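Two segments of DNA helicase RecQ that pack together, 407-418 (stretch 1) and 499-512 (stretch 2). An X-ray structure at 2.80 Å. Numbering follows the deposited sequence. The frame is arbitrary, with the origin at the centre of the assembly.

Stretch 1 407-418: PPRVRDLTREAQ
Stretch 2 (499-512) GILKEGQKLLLRED

How do the two backbones run against each other? Stretch 1 enters as an extended loop, forms a strand at 410-412 (phi/psi near -100/130), and after Leu 413 (-123/25) turns into a helix that begins at Thr 414 and continues beyond Gln 418. Stretch 2 does the reverse: the end of a helix, 499-501, leads through a turn, with Gly 504 at a positive phi of 72°, into a strand at 508-510. The strands are antiparallel, their N-to-C directions 147° apart and their axes approaching to 4.5 Å. In register, Val 410 pairs with Arg 510 (CA to CA 4.7 Å), their side chains diverging, Arg 411 pairs with Leu 509 (CA to CA 5.2 Å) and Asp 412 with Leu 508 (CA to CA 4.9 Å).

Which hydrogen bonds fix that register? Arg 411 and Leu 509 form the hydrogen-bonded pair: Arg 411 N donates to Leu 509 O at 2.8 Å, and Leu 509 N returns a bond to Arg 411 O at 3.1 Å. The ladder extends past both ends of the strands, with Glu 511 N to Arg 409 O at 2.7 Å and Leu 413 N to Leu 507 O at 2.9 Å. Beyond it a side chain takes over: Leu 507 N donates to Thr 414 OG1 at 2.9 Å. That hydroxyl in turn donates to Asp 412 OD1 at 2.7 Å, and Thr 414 N also reaches Asp 412 OD1 at 2.7 Å. Thr 414 (chi1 m) and Asp 412 (chi1 t) thus tie the helix start to the incoming chain.

Which apolar side chains pack where helix meets helix and strand? The small Ala 417 points toward stretch 2, its CB 3.6 Å from Leu 507 CD2 and 3.9 Å from Ile 500 CD1. Leu 507 (t, p) and Ile 500 (m, t) both point toward stretch 1. Leu 413 (m, t) joins this apolar group, its CB 4.1 Å from Leu 507 CD2 and its CD1 3.9 Å from Leu 509 CD1. Such hydrocarbon side chains suit a contact where Leu 413, Ala 417, Ile 500 and Leu 507 are all buried. Gln 418 (m, t) lays its aliphatic part alongside, CG 3.7 Å from Ile 500 CG2.

How do the polar side chains finish the contact? Arg 411 (m, t, p) and Leu 509 (m, p) share one face of the sheet, while Asp 412 and Leu 508 (m, t) share the other, where Asp 412 OD2 makes a long salt bridge to Lys 506 NZ at 3.9 Å. Glu 511 (t, p) packs against Arg 409 and Arg 411 without a salt bridge: Glu 511 OE2 is 3.0 Å from Arg 411 CG but 4.4 Å from Arg 411 NE, and Glu 511 OE1 is 4.5 Å from Arg 409 NH1, so the charges are near each other but beyond salt-bridge range. Pro 408, pointing toward stretch 2, sets its CG over one face of the Arg 510 guanidinium, 3.7 Å from Arg 510 NH2. In all, 961 Å² is buried, both sides summed.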

# COMPACT_ATOMS: atom_id res chain seq x y z
N PRO A 407 -8.70 5.93 -24.43
CA PRO A 407 -9.83 6.30 -23.57
C PRO A 407 -11.07 5.48 -23.88
O PRO A 407 -11.46 5.43 -25.04
CB PRO A 407 -10.06 7.79 -23.91
CG PRO A 407 -8.73 8.26 -24.44
CD PRO A 407 -8.15 7.09 -25.16
N PRO A 408 -11.67 4.83 -22.85
CA PRO A 408 -12.88 4.06 -23.14
C PRO A 408 -14.09 4.99 -23.25
O PRO A 408 -13.96 6.16 -22.89
CB PRO A 408 -12.98 3.09 -21.94
CG PRO A 408 -12.06 3.65 -20.88
CD PRO A 408 -11.40 4.89 -21.40
N ARG A 409 -15.22 4.50 -23.75
CA ARG A 409 -16.41 5.35 -23.84
C ARG A 409 -17.02 5.46 -22.44
O ARG A 409 -17.14 4.45 -21.71
CB ARG A 409 -17.42 4.84 -24.86
CG ARG A 409 -16.82 4.24 -26.12
CD ARG A 409 -17.86 3.87 -27.20
NE ARG A 409 -18.81 4.96 -27.48
CZ ARG A 409 -20.13 4.85 -27.39
NH1 ARG A 409 -20.69 3.69 -27.02
NH2 ARG A 409 -20.90 5.90 -27.67
N VAL A 410 -17.35 6.69 -22.04
CA VAL A 410 -17.79 6.90 -20.68
C VAL A 410 -19.19 7.49 -20.54
O VAL A 410 -19.62 8.33 -21.32
CB VAL A 410 -16.79 7.80 -19.92
CG1 VAL A 410 -15.46 7.08 -19.75
CG2 VAL A 410 -16.62 9.13 -20.61
N ARG A 411 -19.89 7.03 -19.53
CA ARG A 411 -21.10 7.70 -19.09
C ARG A 411 -20.76 8.80 -18.08
O ARG A 411 -19.99 8.58 -17.14
CB ARG A 411 -22.06 6.68 -18.49
CG ARG A 411 -22.25 5.47 -19.35
CD ARG A 411 -22.88 4.38 -18.54
NE ARG A 411 -24.03 4.88 -17.79
CZ ARG A 411 -24.54 4.27 -16.72
NH1 ARG A 411 -23.97 3.14 -16.28
NH2 ARG A 411 -25.59 4.79 -16.09
N ASP A 412 -21.33 10.00 -18.27
CA ASP A 412 -21.07 11.09 -17.34
C ASP A 412 -22.20 11.11 -16.30
O ASP A 412 -23.36 11.31 -16.64
CB ASP A 412 -20.96 12.44 -18.04
CG ASP A 412 -20.51 13.55 -17.10
OD1 ASP A 412 -20.84 13.45 -15.90
OD2 ASP A 412 -19.85 14.53 -17.55
N LEU A 413 -21.85 10.90 -15.04
CA LEU A 413 -22.84 10.88 -13.99
C LEU A 413 -22.48 11.92 -12.93
O LEU A 413 -22.86 11.81 -11.78
CB LEU A 413 -22.95 9.48 -13.38
CG LEU A 413 -23.75 8.52 -14.25
CD1 LEU A 413 -23.62 7.12 -13.73
CD2 LEU A 413 -25.19 8.95 -14.23
N THR A 414 -21.72 12.92 -13.35
CA THR A 414 -21.28 14.02 -12.50
C THR A 414 -22.45 14.73 -11.81
O THR A 414 -22.39 15.04 -10.63
CB THR A 414 -20.48 15.02 -13.34
OG1 THR A 414 -19.33 14.37 -13.91
CG2 THR A 414 -20.11 16.23 -12.52
N ARG A 415 -23.51 14.99 -12.56
CA ARG A 415 -24.70 15.69 -12.08
C ARG A 415 -25.37 14.87 -10.98
O ARG A 415 -25.83 15.40 -9.96
CB ARG A 415 -25.66 15.90 -13.28
CG ARG A 415 -27.00 16.59 -13.05
CD ARG A 415 -27.76 16.81 -14.40
NE ARG A 415 -28.06 15.56 -15.15
CZ ARG A 415 -27.85 15.39 -16.46
NH1 ARG A 415 -27.34 16.38 -17.21
NH2 ARG A 415 -28.14 14.22 -17.04
N GLU A 416 -25.41 13.56 -11.18
CA GLU A 416 -26.03 12.66 -10.21
C GLU A 416 -25.13 12.52 -8.98
O GLU A 416 -25.63 12.42 -7.85
CB GLU A 416 -26.31 11.29 -10.85
CG GLU A 416 -27.52 11.24 -11.80
CD GLU A 416 -27.25 11.83 -13.20
OE1 GLU A 416 -26.12 12.29 -13.50
OE2 GLU A 416 -28.20 11.84 -14.01
N ALA A 417 -23.82 12.49 -9.20
CA ALA A 417 -22.88 12.42 -8.09
C ALA A 417 -23.08 13.63 -7.19
O ALA A 417 -23.12 13.47 -5.97
CB ALA A 417 -21.45 12.34 -8.58
N GLN A 418 -23.25 14.81 -7.78
CA GLN A 418 -23.46 16.03 -6.98
C GLN A 418 -24.75 15.91 -6.16
O GLN A 418 -24.75 16.14 -4.94
CB GLN A 418 -23.51 17.27 -7.85
CG GLN A 418 -22.25 17.63 -8.64
CD GLN A 418 -22.51 18.77 -9.65
OE1 GLN A 418 -23.66 19.17 -9.90
NE2 GLN A 418 -21.45 19.30 -10.22
N GLY A 499 -14.16 17.94 -4.69
CA GLY A 499 -13.76 17.74 -6.07
C GLY A 499 -14.94 17.77 -7.01
O GLY A 499 -14.95 18.53 -8.00
N ILE A 500 -15.97 16.99 -6.69
CA ILE A 500 -17.12 16.96 -7.56
C ILE A 500 -18.01 18.17 -7.30
O ILE A 500 -18.57 18.77 -8.22
CB ILE A 500 -17.88 15.63 -7.40
CG1 ILE A 500 -17.01 14.52 -8.00
CG2 ILE A 500 -19.22 15.65 -8.13
CD1 ILE A 500 -17.63 13.15 -8.04
N LEU A 501 -18.09 18.55 -6.04
CA LEU A 501 -19.02 19.57 -5.58
C LEU A 501 -18.65 21.00 -5.98
O LEU A 501 -19.53 21.81 -6.31
CB LEU A 501 -19.15 19.47 -4.06
CG LEU A 501 -20.10 18.38 -3.58
CD1 LEU A 501 -19.97 18.15 -2.06
CD2 LEU A 501 -21.57 18.65 -3.99
N LYS A 502 -17.36 21.32 -5.96
CA LYS A 502 -16.93 22.70 -6.17
C LYS A 502 -15.81 22.86 -7.19
O LYS A 502 -15.71 23.90 -7.83
CB LYS A 502 -16.51 23.33 -4.84
CG LYS A 502 -17.62 23.32 -3.75
CD LYS A 502 -18.53 24.54 -3.79
CE LYS A 502 -19.53 24.54 -2.61
NZ LYS A 502 -19.46 25.78 -1.73
N GLU A 503 -14.96 21.85 -7.34
CA GLU A 503 -13.77 21.97 -8.18
C GLU A 503 -13.90 21.30 -9.57
O GLU A 503 -12.89 20.99 -10.21
CB GLU A 503 -12.58 21.37 -7.44
CG GLU A 503 -12.28 21.94 -6.06
CD GLU A 503 -11.34 21.04 -5.24
OE1 GLU A 503 -10.96 19.95 -5.75
OE2 GLU A 503 -10.99 21.40 -4.08
N GLY A 504 -15.12 21.08 -10.04
CA GLY A 504 -15.31 20.62 -11.42
C GLY A 504 -14.95 19.17 -11.78
O GLY A 504 -15.06 18.77 -12.95
N GLN A 505 -14.51 18.38 -10.81
CA GLN A 505 -14.24 16.98 -11.09
C GLN A 505 -15.50 16.24 -11.56
O GLN A 505 -16.62 16.60 -11.18
CB GLN A 505 -13.65 16.29 -9.85
CG GLN A 505 -12.12 16.32 -9.79
CD GLN A 505 -11.57 16.02 -8.37
OE1 GLN A 505 -12.04 15.09 -7.69
NE2 GLN A 505 -10.54 16.77 -7.96
N LYS A 506 -15.31 15.21 -12.38
CA LYS A 506 -16.41 14.50 -13.02
C LYS A 506 -16.51 13.09 -12.46
O LYS A 506 -15.50 12.50 -12.08
CB LYS A 506 -16.22 14.40 -14.54
CG LYS A 506 -16.38 15.65 -15.36
CD LYS A 506 -16.08 15.33 -16.83
CE LYS A 506 -15.90 16.57 -17.74
NZ LYS A 506 -17.15 17.33 -18.11
N LEU A 507 -17.72 12.53 -12.41
CA LEU A 507 -17.87 11.10 -12.13
C LEU A 507 -18.15 10.32 -13.40
O LEU A 507 -19.21 10.48 -13.99
CB LEU A 507 -19.01 10.87 -11.15
CG LEU A 507 -19.30 9.40 -10.91
CD1 LEU A 507 -18.07 8.75 -10.28
CD2 LEU A 507 -20.53 9.21 -10.05
N LEU A 508 -17.21 9.50 -13.87
CA LEU A 508 -17.42 8.74 -15.11
C LEU A 508 -17.44 7.23 -14.88
O LEU A 508 -16.51 6.68 -14.32
CB LEU A 508 -16.34 9.07 -16.14
CG LEU A 508 -16.01 10.55 -16.37
CD1 LEU A 508 -15.05 10.76 -17.54
CD2 LEU A 508 -17.28 11.37 -16.59
N LEU A 509 -18.46 6.56 -15.39
CA LEU A 509 -18.49 5.12 -15.44
C LEU A 509 -18.20 4.64 -16.89
O LEU A 509 -18.42 5.38 -17.87
CB LEU A 509 -19.85 4.58 -14.98
CG LEU A 509 -20.10 4.39 -13.48
CD1 LEU A 509 -20.11 5.73 -12.70
CD2 LEU A 509 -21.37 3.63 -13.25
N ARG A 510 -17.64 3.44 -17.01
CA ARG A 510 -17.43 2.84 -18.34
C ARG A 510 -18.78 2.65 -18.99
O ARG A 510 -19.73 2.30 -18.29
CB ARG A 510 -16.70 1.52 -18.21
CG ARG A 510 -15.23 1.71 -18.28
CD ARG A 510 -14.52 0.46 -17.87
NE ARG A 510 -13.09 0.65 -18.05
CZ ARG A 510 -12.40 0.26 -19.11
NH1 ARG A 510 -13.01 -0.42 -20.09
NH2 ARG A 510 -11.10 0.51 -19.18
N GLU A 511 -18.87 2.89 -20.31
CA GLU A 511 -20.15 2.74 -21.03
C GLU A 511 -20.74 1.34 -20.99
O GLU A 511 -21.95 1.22 -20.89
CB GLU A 511 -20.01 3.22 -22.47
CG GLU A 511 -21.34 3.45 -23.22
CD GLU A 511 -22.13 4.69 -22.77
OE1 GLU A 511 -21.77 5.83 -23.16
OE2 GLU A 511 -23.13 4.52 -22.05
N ASP A 512 -19.90 0.29 -21.03
CA ASP A 512 -20.35 -1.13 -20.85
C ASP A 512 -21.87 -1.43 -20.95
O ASP A 512 -22.30 -2.49 -21.46
CB ASP A 512 -19.85 -1.67 -19.50
CG ASP A 512 -18.45 -2.21 -19.60
OD1 ASP A 512 -17.81 -1.93 -20.63
OD2 ASP A 512 -17.99 -2.89 -18.64